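PHD finger protein 3 (Homo sapiens, PDB 6IC9) reads the phosphorylated C-terminal domain of RNA polymerase II through its SPOC domain, the part in this chain, and regulates neuronal gene expression. Local coordinates at residues K16-M21 against K26-A31; F80-E85 against I89-L94; G105-N110 against K115-I120. One frame throughout, in Å; residues are numbered along the deposited sequence.

Contact 1: residues K16-M21 against K26-A31; sequences KGFINM and KFVTKA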
ATOM      1  N   LYS A  16       3.441  12.913   1.725  1.00 28.51           N
ATOM      2  CA  LYS A  16       4.070  12.775   3.045  1.00 31.19           C
ATOM      3  C   LYS A  16       2.955  12.830   4.061  1.00 28.49           C
ATOM      4  O   LYS A  16       2.110  13.735   4.016  1.00 31.41           O
ATOM      5  CB  LYS A  16       5.096  13.893   3.353  1.00 30.03           C
ATOM      6  CG  LYS A  16       5.807  13.746   4.703  1.00 36.89           C
ATOM      7  CD  LYS A  16       6.536  15.083   5.001  1.00 42.73           C
ATOM      8  CE  LYS A  16       7.184  15.122   6.346  1.00 46.88           C
ATOM      9  NZ  LYS A  16       7.679  16.524   6.674  1.00 46.11           N
ATOM     10  N   GLY A  17       2.883  11.840   4.924  1.00 27.70           N
ATOM     11  CA  GLY A  17       1.768  11.816   5.847  1.00 30.18           C
ATOM     12  C   GLY A  17       1.961  10.675   6.814  1.00 30.39           C
ATOM     13  O   GLY A  17       3.021  10.058   6.840  1.00 31.13           O
ATOM     14  N   PHE A  18       0.946  10.427   7.635  1.00 27.11           N
ATOM     15  CA  PHE A  18       1.030   9.357   8.632  1.00 24.23           C
ATOM     16  C   PHE A  18       0.455   8.066   8.053  1.00 29.71           C
ATOM     17  O   PHE A  18      -0.506   8.085   7.280  1.00 28.81           O
ATOM     18  CB  PHE A  18       0.223   9.704   9.885  1.00 28.29           C
ATOM     19  CG  PHE A  18       0.892  10.724  10.727  1.00 28.99           C
ATOM     20  CD1 PHE A  18       0.766  12.070  10.398  1.00 33.39           C
ATOM     21  CD2 PHE A  18       1.752  10.349  11.766  1.00 29.52           C
ATOM     22  CE1 PHE A  18       1.420  13.064  11.179  1.00 34.71           C
ATOM     23  CE2 PHE A  18       2.402  11.360  12.567  1.00 31.63           C
ATOM     24  CZ  PHE A  18       2.255  12.707  12.234  1.00 32.35           C
ATOM     25  N   ILE A  19       0.977   6.946   8.538  1.00 26.44           N
ATOM     26  CA  ILE A  19       0.253   5.698   8.564  1.00 27.15           C
ATOM     27  C   ILE A  19      -0.080   5.388  10.011  1.00 27.43           C
ATOM     28  O   ILE A  19       0.794   5.441  10.885  1.00 29.00           O
ATOM     29  CB  ILE A  19       1.078   4.570   7.924  1.00 25.42           C
ATOM     30  CG1 ILE A  19       1.216   4.862   6.419  1.00 26.53           C
ATOM     31  CG2 ILE A  19       0.398   3.240   8.214  1.00 27.13           C
ATOM     32  CD1 ILE A  19       2.071   3.764   5.651  1.00 25.95           C
ATOM     33  N   ASN A  20      -1.322   5.031  10.266  1.00 27.80           N
ATOM     34  CA  ASN A  20      -1.772   4.897  11.647  1.00 29.72           C
ATOM     35  C   ASN A  20      -2.531   3.591  11.768  1.00 28.63           C
ATOM     36  O   ASN A  20      -3.636   3.473  11.236  1.00 28.02           O
ATOM     37  CB  ASN A  20      -2.648   6.092  12.064  1.00 31.33           C
ATOM     38  CG  ASN A  20      -2.963   6.070  13.554  1.00 38.12           C
ATOM     39  OD1 ASN A  20      -2.701   5.069  14.212  1.00 34.66           O
ATOM     40  ND2 ASN A  20      -3.487   7.187  14.094  1.00 36.40           N
ATOM     41  N   MET A  21      -1.942   2.602  12.457  1.00 28.41           N
ATOM     42  CA  MET A  21      -2.651   1.360  12.753  1.00 28.07           C
ATOM     43  C   MET A  21      -2.859   1.304  14.253  1.00 34.26           C
ATOM     44  O   MET A  21      -1.914   1.017  14.999  1.00 30.88           O
ATOM     45  CB  MET A  21      -1.886   0.109  12.280  1.00 32.31           C
ATOM     46  CG  MET A  21      -2.730  -1.156  12.451  1.00 31.20           C
ATOM     47  SD  MET A  21      -2.013  -2.635  11.765  1.00 33.57           S
ATOM     48  CE  MET A  21      -3.273  -3.880  12.039  1.00 31.50           C
ATOM     49  N   LYS A  26       2.263   3.991  14.577  1.00 28.78           N
ATOM     50  CA  LYS A  26       1.887   5.235  13.910  1.00 28.29           C
ATOM     51  C   LYS A  26       3.163   5.976  13.560  1.00 33.00           C
ATOM     52  O   LYS A  26       4.010   6.170  14.433  1.00 31.57           O
ATOM     53  CB  LYS A  26       0.958   6.101  14.790  1.00 29.58           C
ATOM     54  CG  LYS A  26       0.852   7.535  14.387  1.00 31.61           C
ATOM     55  CD  LYS A  26      -0.062   8.318  15.365  1.00 35.92           C
ATOM     56  CE  LYS A  26       0.068   9.838  15.139  1.00 36.91           C
ATOM     57  NZ  LYS A  26      -0.705  10.567  16.219  1.00 39.01           N
ATOM     58  N   PHE A  27       3.312   6.403  12.301  1.00 27.86           N
ATOM     59  CA  PHE A  27       4.570   7.055  11.952  1.00 27.64           C
ATOM     60  C   PHE A  27       4.366   7.930  10.733  1.00 28.92           C
ATOM     61  O   PHE A  27       3.390   7.774   9.997  1.00 27.74           O
ATOM     62  CB  PHE A  27       5.671   6.024  11.709  1.00 27.14           C
ATOM     63  CG  PHE A  27       5.293   4.958  10.697  1.00 27.56           C
ATOM     64  CD1 PHE A  27       4.585   3.809  11.101  1.00 26.31           C
ATOM     65  CD2 PHE A  27       5.558   5.148   9.366  1.00 27.71           C
ATOM     66  CE1 PHE A  27       4.218   2.804  10.157  1.00 29.66           C
ATOM     67  CE2 PHE A  27       5.178   4.123   8.404  1.00 26.44           C
ATOM     68  CZ  PHE A  27       4.485   3.000   8.845  1.00 25.17           C
ATOM     69  N   VAL A  28       5.330   8.823  10.514  1.00 25.30           N
ATOM     70  CA  VAL A  28       5.383   9.700   9.345  1.00 27.21           C
ATOM     71  C   VAL A  28       6.199   9.010   8.271  1.00 28.20           C
ATOM     72  O   VAL A  28       7.257   8.434   8.538  1.00 27.08           O
ATOM     73  CB  VAL A  28       6.008  11.062   9.668  1.00 33.19           C
ATOM     74  CG1 VAL A  28       5.931  11.989   8.431  1.00 29.83           C
ATOM     75  CG2 VAL A  28       5.290  11.656  10.862  1.00 32.79           C
ATOM     76  N   THR A  29       5.702   9.080   7.051  1.00 27.01           N
ATOM     77  CA  THR A  29       6.320   8.364   5.951  1.00 25.12           C
ATOM     78  C   THR A  29       6.199   9.223   4.697  1.00 28.89           C
ATOM     79  O   THR A  29       5.273  10.008   4.560  1.00 29.05           O
ATOM     80  CB  THR A  29       5.653   6.980   5.783  1.00 30.83           C
ATOM     81  OG1 THR A  29       6.246   6.299   4.680  1.00 33.66           O
ATOM     82  CG2 THR A  29       4.173   7.152   5.466  1.00 32.80           C
ATOM     83  N   LYS A  30       7.113   9.020   3.743  1.00 32.53           N
ATOM     84  CA  LYS A  30       6.987   9.598   2.421  1.00 28.09           C
ATOM     85  C   LYS A  30       6.722   8.449   1.454  1.00 29.01           C
ATOM     86  O   LYS A  30       7.285   7.366   1.634  1.00 31.30           O
ATOM     87  CB  LYS A  30       8.272  10.322   2.022  1.00 29.72           C
ATOM     88  CG  LYS A  30       8.411  11.741   2.681  1.00 34.34           C
ATOM     89  CD  LYS A  30       9.863  12.243   2.505  1.00 38.92           C
ATOM     90  CE  LYS A  30      10.012  13.708   3.014  1.00 44.47           C
ATOM     91  NZ  LYS A  30      11.472  14.140   3.009  1.00 43.86           N
ATOM     92  N   ALA A  31       5.854   8.682   0.476  1.00 28.01           N
ATOM     93  CA  ALA A  31       5.570   7.691  -0.592  1.00 29.53           C
ATOM     94  C   ALA A  31       6.283   8.092  -1.875  1.00 28.78           C
ATOM     95  O   ALA A  31       6.252   9.265  -2.263  1.00 32.78           O
ATOM     96  CB  ALA A  31       4.064   7.618  -0.874  1.00 29.44           C
TER

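Contact 2: residues F80-E85 against I89-L94; sequences FTPVTE and ISYTLL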
ATOM      1  N   PHE A  80       6.794   3.109   0.597  1.00 25.27           N
ATOM      2  CA  PHE A  80       6.830   4.003   1.767  1.00 24.58           C
ATOM      3  C   PHE A  80       8.215   3.981   2.362  1.00 26.02           C
ATOM      4  O   PHE A  80       8.841   2.916   2.427  1.00 27.44           O
ATOM      5  CB  PHE A  80       5.794   3.562   2.822  1.00 25.70           C
ATOM      6  CG  PHE A  80       4.371   3.752   2.357  1.00 26.41           C
ATOM      7  CD1 PHE A  80       3.833   5.026   2.261  1.00 27.34           C
ATOM      8  CD2 PHE A  80       3.570   2.641   2.031  1.00 26.31           C
ATOM      9  CE1 PHE A  80       2.484   5.235   1.820  1.00 26.43           C
ATOM     10  CE2 PHE A  80       2.237   2.817   1.565  1.00 28.47           C
ATOM     11  CZ  PHE A  80       1.662   4.143   1.490  1.00 29.36           C
ATOM     12  N   THR A  81       8.661   5.150   2.877  1.00 26.85           N
ATOM     13  CA  THR A  81       9.942   5.228   3.590  1.00 28.20           C
ATOM     14  C   THR A  81       9.691   5.993   4.882  1.00 27.44           C
ATOM     15  O   THR A  81       8.968   6.971   4.850  1.00 26.98           O
ATOM     16  CB  THR A  81      11.021   5.985   2.782  1.00 31.89           C
ATOM     17  OG1 THR A  81      10.590   7.325   2.600  1.00 44.58           O
ATOM     18  CG2 THR A  81      11.186   5.386   1.361  1.00 37.38           C
ATOM     19  N   PRO A  82      10.242   5.565   6.016  1.00 27.59           N
ATOM     20  CA  PRO A  82      10.082   6.366   7.263  1.00 25.39           C
ATOM     21  C   PRO A  82      10.825   7.699   7.172  1.00 30.74           C
ATOM     22  O   PRO A  82      11.872   7.808   6.530  1.00 31.52           O
ATOM     23  CB  PRO A  82      10.699   5.450   8.334  1.00 29.86           C
ATOM     24  CG  PRO A  82      11.841   4.709   7.560  1.00 28.98           C
ATOM     25  CD  PRO A  82      11.191   4.452   6.182  1.00 27.28           C
ATOM     26  N   VAL A  83      10.296   8.744   7.839  1.00 29.41           N
ATOM     27  CA  VAL A  83      10.962  10.032   7.668  1.00 29.12           C
ATOM     28  C   VAL A  83      12.108  10.208   8.658  1.00 36.12           C
ATOM     29  O   VAL A  83      13.170  10.699   8.269  1.00 38.24           O
ATOM     30  CB  VAL A  83       9.963  11.203   7.727  1.00 33.10           C
ATOM     31  CG1 VAL A  83      10.765  12.535   7.788  1.00 35.27           C
ATOM     32  CG2 VAL A  83       9.104  11.190   6.426  1.00 32.83           C
ATOM     33  N   THR A  84      11.954   9.801   9.930  1.00 30.67           N
ATOM     34  CA  THR A  84      13.024   9.927  10.923  1.00 34.08           C
ATOM     35  C   THR A  84      13.377   8.551  11.484  1.00 32.90           C
ATOM     36  O   THR A  84      12.692   7.552  11.253  1.00 32.11           O
ATOM     37  CB  THR A  84      12.616  10.832  12.101  1.00 32.98           C
ATOM     38  OG1 THR A  84      11.555  10.190  12.815  1.00 29.87           O
ATOM     39  CG2 THR A  84      12.162  12.180  11.626  1.00 35.50           C
ATOM     40  N   GLU A  85      14.473   8.492  12.252  1.00 33.60           N
ATOM     41  CA  GLU A  85      14.817   7.251  12.952  1.00 33.43           C
ATOM     42  C   GLU A  85      13.681   6.775  13.853  1.00 34.26           C
ATOM     43  O   GLU A  85      13.435   5.568  13.997  1.00 30.98           O
ATOM     44  CB  GLU A  85      16.104   7.459  13.764  1.00 39.59           C
ATOM     45  CG  GLU A  85      17.246   7.926  12.865  1.00 44.16           C
ATOM     46  CD  GLU A  85      18.483   8.393  13.616  1.00 56.49           C
ATOM     47  OE1 GLU A  85      19.350   9.043  12.979  1.00 61.77           O
ATOM     48  OE2 GLU A  85      18.590   8.098  14.826  1.00 57.32           O
ATOM     49  N   ILE A  89      11.454   2.941  13.653  1.00 25.76           N
ATOM     50  CA  ILE A  89      11.108   1.902  14.617  1.00 29.64           C
ATOM     51  C   ILE A  89       9.658   1.439  14.426  1.00 29.31           C
ATOM     52  O   ILE A  89       9.359   0.244  14.471  1.00 26.89           O
ATOM     53  CB  ILE A  89      11.332   2.419  16.056  1.00 31.90           C
ATOM     54  CG1 ILE A  89      12.826   2.700  16.256  1.00 35.46           C
ATOM     55  CG2 ILE A  89      10.807   1.386  17.030  1.00 31.20           C
ATOM     56  CD1 ILE A  89      13.088   3.553  17.558  1.00 43.89           C
ATOM     57  N   SER A  90       8.726   2.389  14.294  1.00 26.39           N
ATOM     58  CA  SER A  90       7.325   2.030  14.127  1.00 27.37           C
ATOM     59  C   SER A  90       7.033   1.445  12.737  1.00 23.75           C
ATOM     60  O   SER A  90       6.136   0.616  12.600  1.00 25.73           O
ATOM     61  CB  SER A  90       6.459   3.265  14.351  1.00 30.81           C
ATOM     62  OG  SER A  90       6.575   3.683  15.700  1.00 33.65           O
ATOM     63  N   TYR A  91       7.717   1.938  11.710  1.00 25.47           N
ATOM     64  CA  TYR A  91       7.618   1.336  10.373  1.00 25.20           C
ATOM     65  C   TYR A  91       7.932  -0.146  10.432  1.00 26.95           C
ATOM     66  O   TYR A  91       7.199  -0.978   9.868  1.00 27.77           O
ATOM     67  CB  TYR A  91       8.606   2.073   9.464  1.00 27.69           C
ATOM     68  CG  TYR A  91       8.634   1.688   7.998  1.00 25.18           C
ATOM     69  CD1 TYR A  91       9.257   0.507   7.582  1.00 25.98           C
ATOM     70  CD2 TYR A  91       8.157   2.583   7.042  1.00 25.99           C
ATOM     71  CE1 TYR A  91       9.331   0.184   6.234  1.00 25.73           C
ATOM     72  CE2 TYR A  91       8.214   2.284   5.677  1.00 24.76           C
ATOM     73  CZ  TYR A  91       8.812   1.107   5.302  1.00 25.49           C
ATOM     74  OH  TYR A  91       8.889   0.821   3.966  1.00 25.87           O
ATOM     75  N   THR A  92       9.058  -0.481  11.079  1.00 25.39           N
ATOM     76  CA  THR A  92       9.480  -1.867  11.287  1.00 30.39           C
ATOM     77  C   THR A  92       8.444  -2.688  12.059  1.00 28.48           C
ATOM     78  O   THR A  92       8.207  -3.859  11.724  1.00 27.47           O
ATOM     79  CB  THR A  92      10.833  -1.872  11.979  1.00 32.68           C
ATOM     80  OG1 THR A  92      11.773  -1.258  11.091  1.00 30.46           O
ATOM     81  CG2 THR A  92      11.305  -3.291  12.310  1.00 34.98           C
ATOM     82  N   LEU A  93       7.841  -2.121  13.121  1.00 28.02           N
ATOM     83  CA  LEU A  93       6.782  -2.857  13.825  1.00 29.53           C
ATOM     84  C   LEU A  93       5.633  -3.202  12.892  1.00 26.93           C
ATOM     85  O   LEU A  93       5.088  -4.313  12.943  1.00 26.16           O
ATOM     86  CB  LEU A  93       6.219  -2.032  14.986  1.00 27.81           C
ATOM     87  CG  LEU A  93       7.123  -1.948  16.203  1.00 32.81           C
ATOM     88  CD1 LEU A  93       6.640  -0.806  17.118  1.00 34.24           C
ATOM     89  CD2 LEU A  93       7.073  -3.292  16.915  1.00 32.81           C
ATOM     90  N   LEU A  94       5.233  -2.243  12.056  1.00 26.19           N
ATOM     91  CA  LEU A  94       4.127  -2.481  11.147  1.00 23.40           C
ATOM     92  C   LEU A  94       4.493  -3.481  10.069  1.00 23.66           C
ATOM     93  O   LEU A  94       3.702  -4.389   9.773  1.00 24.23           O
ATOM     94  CB  LEU A  94       3.682  -1.152  10.508  1.00 23.68           C
ATOM     95  CG  LEU A  94       2.305  -1.247   9.802  1.00 25.03           C
ATOM     96  CD1 LEU A  94       1.232  -1.689  10.745  1.00 31.66           C
ATOM     97  CD2 LEU A  94       1.963   0.136   9.222  1.00 27.23           C
TER

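Contact 3: residues G105-N110 against K115-I120; sequences GVAANN and KDMYLI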
ATOM      1  N   GLY A 105      -2.405  -5.090   4.921  1.00 25.44           N
ATOM      2  CA  GLY A 105      -3.248  -4.121   5.633  1.00 24.51           C
ATOM      3  C   GLY A 105      -4.294  -3.531   4.693  1.00 27.43           C
ATOM      4  O   GLY A 105      -4.050  -3.371   3.489  1.00 28.00           O
ATOM      5  N   VAL A 106      -5.436  -3.130   5.261  1.00 25.19           N
ATOM      6  CA  VAL A 106      -6.525  -2.480   4.512  1.00 26.31           C
ATOM      7  C   VAL A 106      -6.728  -1.067   5.044  1.00 25.42           C
ATOM      8  O   VAL A 106      -6.978  -0.889   6.247  1.00 28.59           O
ATOM      9  CB  VAL A 106      -7.837  -3.275   4.623  1.00 29.34           C
ATOM     10  CG1 VAL A 106      -8.897  -2.625   3.700  1.00 28.69           C
ATOM     11  CG2 VAL A 106      -7.590  -4.757   4.218  1.00 28.45           C
ATOM     12  N   ALA A 107      -6.620  -0.061   4.160  1.00 26.64           N
ATOM     13  CA  ALA A 107      -6.918   1.315   4.564  1.00 28.80           C
ATOM     14  C   ALA A 107      -8.422   1.488   4.748  1.00 31.63           C
ATOM     15  O   ALA A 107      -9.229   0.998   3.946  1.00 29.87           O
ATOM     16  CB  ALA A 107      -6.400   2.343   3.519  1.00 26.41           C
ATOM     17  N   ALA A 108      -8.809   2.215   5.802  1.00 29.67           N
ATOM     18  CA  ALA A 108     -10.227   2.347   6.122  1.00 34.23           C
ATOM     19  C   ALA A 108     -10.800   3.758   5.914  1.00 39.33           C
ATOM     20  O   ALA A 108     -11.997   3.952   6.140  1.00 38.95           O
ATOM     21  CB  ALA A 108     -10.470   1.911   7.573  1.00 37.16           C
ATOM     22  N   ASN A 109     -10.002   4.741   5.532  1.00 33.59           N
ATOM     23  CA  ASN A 109     -10.465   6.137   5.417  1.00 37.34           C
ATOM     24  C   ASN A 109     -10.100   6.703   4.057  1.00 41.79           C
ATOM     25  O   ASN A 109      -9.556   7.805   3.930  1.00 43.93           O
ATOM     26  CB  ASN A 109      -9.900   7.032   6.539  1.00 38.59           C
ATOM     27  CG  ASN A 109      -8.378   7.224   6.429  1.00 39.44           C
ATOM     28  OD1 ASN A 109      -7.663   6.311   5.965  1.00 34.39           O
ATOM     29  ND2 ASN A 109      -7.883   8.411   6.850  1.00 32.17           N
ATOM     30  N   ASN A 110     -10.412   5.953   3.002  1.00 33.19           N
ATOM     31  CA  ASN A 110      -9.996   6.359   1.663  1.00 39.18           C
ATOM     32  C   ASN A 110     -10.673   7.657   1.232  1.00 37.34           C
ATOM     33  O   ASN A 110     -11.819   7.942   1.582  1.00 39.13           O
ATOM     34  CB  ASN A 110     -10.334   5.254   0.646  1.00 38.64           C
ATOM     35  CG  ASN A 110      -9.541   3.978   0.913  1.00 36.32           C
ATOM     36  OD1 ASN A 110      -8.422   4.070   1.433  1.00 39.09           O
ATOM     37  ND2 ASN A 110     -10.118   2.791   0.598  1.00 34.02           N
ATOM     38  N   LYS A 115     -10.664   3.767  -4.479  1.00 30.52           N
ATOM     39  CA  LYS A 115     -11.600   2.700  -4.159  1.00 32.12           C
ATOM     40  C   LYS A 115     -11.044   1.822  -3.049  1.00 29.60           C
ATOM     41  O   LYS A 115     -11.791   1.378  -2.169  1.00 30.16           O
ATOM     42  CB  LYS A 115     -11.862   1.888  -5.438  1.00 34.12           C
ATOM     43  CG  LYS A 115     -12.978   0.819  -5.340  1.00 34.15           C
ATOM     44  CD  LYS A 115     -13.063   0.017  -6.655  1.00 38.87           C
ATOM     45  CE  LYS A 115     -14.435  -0.738  -6.761  1.00 37.71           C
ATOM     46  NZ  LYS A 115     -14.637  -1.519  -5.534  1.00 37.07           N
ATOM     47  N   ASP A 116      -9.732   1.528  -3.100  1.00 28.09           N
ATOM     48  CA  ASP A 116      -9.086   0.610  -2.154  1.00 27.25           C
ATOM     49  C   ASP A 116      -7.611   0.957  -2.029  1.00 27.68           C
ATOM     50  O   ASP A 116      -6.983   1.410  -2.991  1.00 28.45           O
ATOM     51  CB  ASP A 116      -9.103  -0.884  -2.581  1.00 25.17           C
ATOM     52  CG  ASP A 116     -10.457  -1.357  -3.058  1.00 34.16           C
ATOM     53  OD1 ASP A 116     -10.693  -1.316  -4.290  1.00 35.67           O
ATOM     54  OD2 ASP A 116     -11.243  -1.781  -2.209  1.00 32.02           O
ATOM     55  N   MET A 117      -7.076   0.751  -0.841  1.00 24.17           N
ATOM     56  CA  MET A 117      -5.638   0.849  -0.656  1.00 23.66           C
ATOM     57  C   MET A 117      -5.183  -0.252   0.293  1.00 25.00           C
ATOM     58  O   MET A 117      -5.716  -0.388   1.399  1.00 26.53           O
ATOM     59  CB  MET A 117      -5.233   2.228  -0.134  1.00 28.62           C
ATOM     60  CG  MET A 117      -3.714   2.323   0.035  1.00 31.61           C
ATOM     61  SD  MET A 117      -3.258   4.078   0.149  1.00 38.90           S
ATOM     62  CE  MET A 117      -1.500   3.931   0.112  1.00 38.97           C
ATOM     63  N   TYR A 118      -4.221  -1.043  -0.146  1.00 23.95           N
ATOM     64  CA  TYR A 118      -3.680  -2.131   0.665  1.00 23.32           C
ATOM     65  C   TYR A 118      -2.219  -1.862   0.975  1.00 25.12           C
ATOM     66  O   TYR A 118      -1.497  -1.266   0.166  1.00 27.00           O
ATOM     67  CB  TYR A 118      -3.781  -3.481  -0.063  1.00 25.69           C
ATOM     68  CG  TYR A 118      -5.236  -3.807  -0.395  1.00 26.81           C
ATOM     69  CD1 TYR A 118      -6.123  -4.159   0.622  1.00 25.36           C
ATOM     70  CD2 TYR A 118      -5.710  -3.677  -1.719  1.00 27.68           C
ATOM     71  CE1 TYR A 118      -7.483  -4.408   0.326  1.00 27.63           C
ATOM     72  CE2 TYR A 118      -7.046  -3.954  -2.039  1.00 25.40           C
ATOM     73  CZ  TYR A 118      -7.911  -4.289  -1.011  1.00 30.09           C
ATOM     74  OH  TYR A 118      -9.214  -4.542  -1.352  1.00 28.30           O
ATOM     75  N   LEU A 119      -1.771  -2.316   2.140  0.55 24.34           N
ATOM     76  CA  LEU A 119      -0.390  -2.150   2.576  0.55 23.13           C
ATOM     77  C   LEU A 119       0.260  -3.506   2.564  0.55 24.69           C
ATOM     78  O   LEU A 119      -0.167  -4.393   3.310  0.55 24.15           O
ATOM     79  CB  LEU A 119      -0.327  -1.562   3.987  0.55 25.35           C
ATOM     80  CG  LEU A 119       0.880  -0.799   4.525  0.55 29.53           C
ATOM     81  CD1 LEU A 119       1.159   0.550   3.756  0.55 25.80           C
ATOM     82  CD2 LEU A 119       0.513  -0.447   5.979  0.55 25.81           C
ATOM     83  N   ILE A 120       1.310  -3.649   1.759  1.00 25.07           N
ATOM     84  CA  ILE A 120       1.937  -4.917   1.439  1.00 25.59           C
ATOM     85  C   ILE A 120       3.343  -4.945   2.043  1.00 24.58           C
ATOM     86  O   ILE A 120       4.173  -4.108   1.697  1.00 26.59           O
ATOM     87  CB  ILE A 120       1.989  -5.110  -0.084  1.00 23.32           C
ATOM     88  CG1 ILE A 120       0.560  -5.260  -0.610  1.00 30.10           C
ATOM     89  CG2 ILE A 120       2.887  -6.373  -0.411  1.00 26.10           C
ATOM     90  CD1 ILE A 120       0.482  -5.319  -2.169  1.00 31.62           C
TER
HETATM   91  O   HOH W   1      -9.150   0.232   1.181  1.00 29.13           O

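Contact 1: residues K16-M21 against K26-A31
G17 and T29 face each other in the first beta hairpin of the SPOC domain, where strand 15-21 runs antiparallel to strand 25-35. They form a hydrogen-bonded pair: G17 N donates to T29 O at 3.0 Å, and T29 N returns a bond to G17 O at 2.9 Å. I19 and F27 form the next such pair, with I19 N to F27 O at 2.9 Å and F27 N to I19 O at 3.0 Å. The non-hydrogen-bonded residues between them turn their backbone polar groups outward. The backbone of F18 bonds to D47 and I49, and that of N20 to I49 and V51, while V28 N is taken by the carboxylate of D87. T29 OG1 is satisfied by T81 O on the neighbouring strand, while its methyl CG2 lies against I19 CG1.

The two faces of the hairpin differ. I19, F27 and T29 share the buried one, where I19 CB sits over a face of the F27 ring. K16, F18, N20, K26, V28 and K30 line the other. The lysine chains of K16 and K30 touch through their CG carbons, but their amino groups stay 5.8 Å apart, NZ to NZ. F18 has CG anti to its carbonyl carbon (chi1 -75°), and its ring comes back across the hairpin. V28 CG2 rests over one face of that ring, 3.4 Å from F18 CE2.

Contact 2: residues F80-E85 against I89-L94
Y91 packs against P82 and F80 where a helix lies on the beta sheet of the SPOC domain. Strand 73-82 leads through a short turn into helix 85-101, and T84 holds the N-cap position. The helix segment then runs back at 136° to the strand segment. E85 O receives a weak hydrogen bond from I89 N in the first turn, and I89 CG1 lies near the same oxygen.

The Y91 side chain spans the gap between helix and strand. Its CB points toward the strand and meets P82 CB at 4.1 Å. With CG opposite the backbone N (chi1 -176°), the ring extends from the helix to the strand. On one side of the ring, CD2 and CE2 each lie 3.7 Å from P82 CD. This proline carbon sits over the ring face, offset toward the rim, in a CH-pi contact. CE2 also touches F80 CB at 4.0 Å. CZ comes next, with F80 O near the ring plane at the edge. The tip is polar: OH donates to F80 O, and the same hydroxyl is hydrogen-bonded to L148 N of strand 147-155. It therefore bridges two neighbouring strands of the sheet.

A phenylalanine here would keep the ring under P82 but would probably leave F80 O and L148 N without the hydroxyl that joins them. The bond from Y91 OH to F80 O is short, 2.6 Å, and the hydroxyl stands above the carbonyl plane, 42° out of it.

Contact 3: residues G105-N110 against K115-I120
G105 and L119 pair across an antiparallel beta hairpin of the SPOC domain, with the two strand segments at 150° and 4.6 Å apart at closest approach. G105 N donates to L119 O at 2.8 Å, and L119 N bonds back to G105 O. A107 N reaches M117 O at 2.9 Å in a nearly straight bond (173°). Past A107 the strands part, and a water enters between them.

V106 and Y118 lie side by side on the same face. V106 CG2 meets the edge of the Y118 ring in its plane, 3.9 Å from CE1. At the start of the 115-120 segment, K115 and D116 form a classic beta bulge opposite I153. K115 NZ and D116 OD1 both bond to Y63 OH. K115 NZ and D116 OD2 also bond to the bound peptide, on which V106 and Y118 pack, so this hairpin helps form the peptide-binding surface.

A107 CB packs against M117 CB at 3.8 Å. N110 ND2 comes 3.5 Å from K115 O, and its OD1 lies near M117 CB. The water donates to A107 O and accepts from M117 N at 2.9 Å and from N110 ND2 at 2.8 Å.

Overall arrangement
From the N terminus, contact 1 closes first, as strand 15-21 turns back into strand 25-35. The chain then passes through strand 48-55 and helix 57-70 before strand 73-82 opens contact 2, closed by helix 85-101. That helix leads into strand 104-107 and the hairpin of contact 3. The three follow in series, and none nests in or crosses another. All meet one mixed sheet. Strands 25-35 and 73-82 are neighbours, so contacts 1 and 2 share backbone bonds, such as T81 N with K30 O. Contact 3 reaches contact 2 through the interior, where M117 packs on F80. In the conformer given, L119 also packs on I19, F80 and L94.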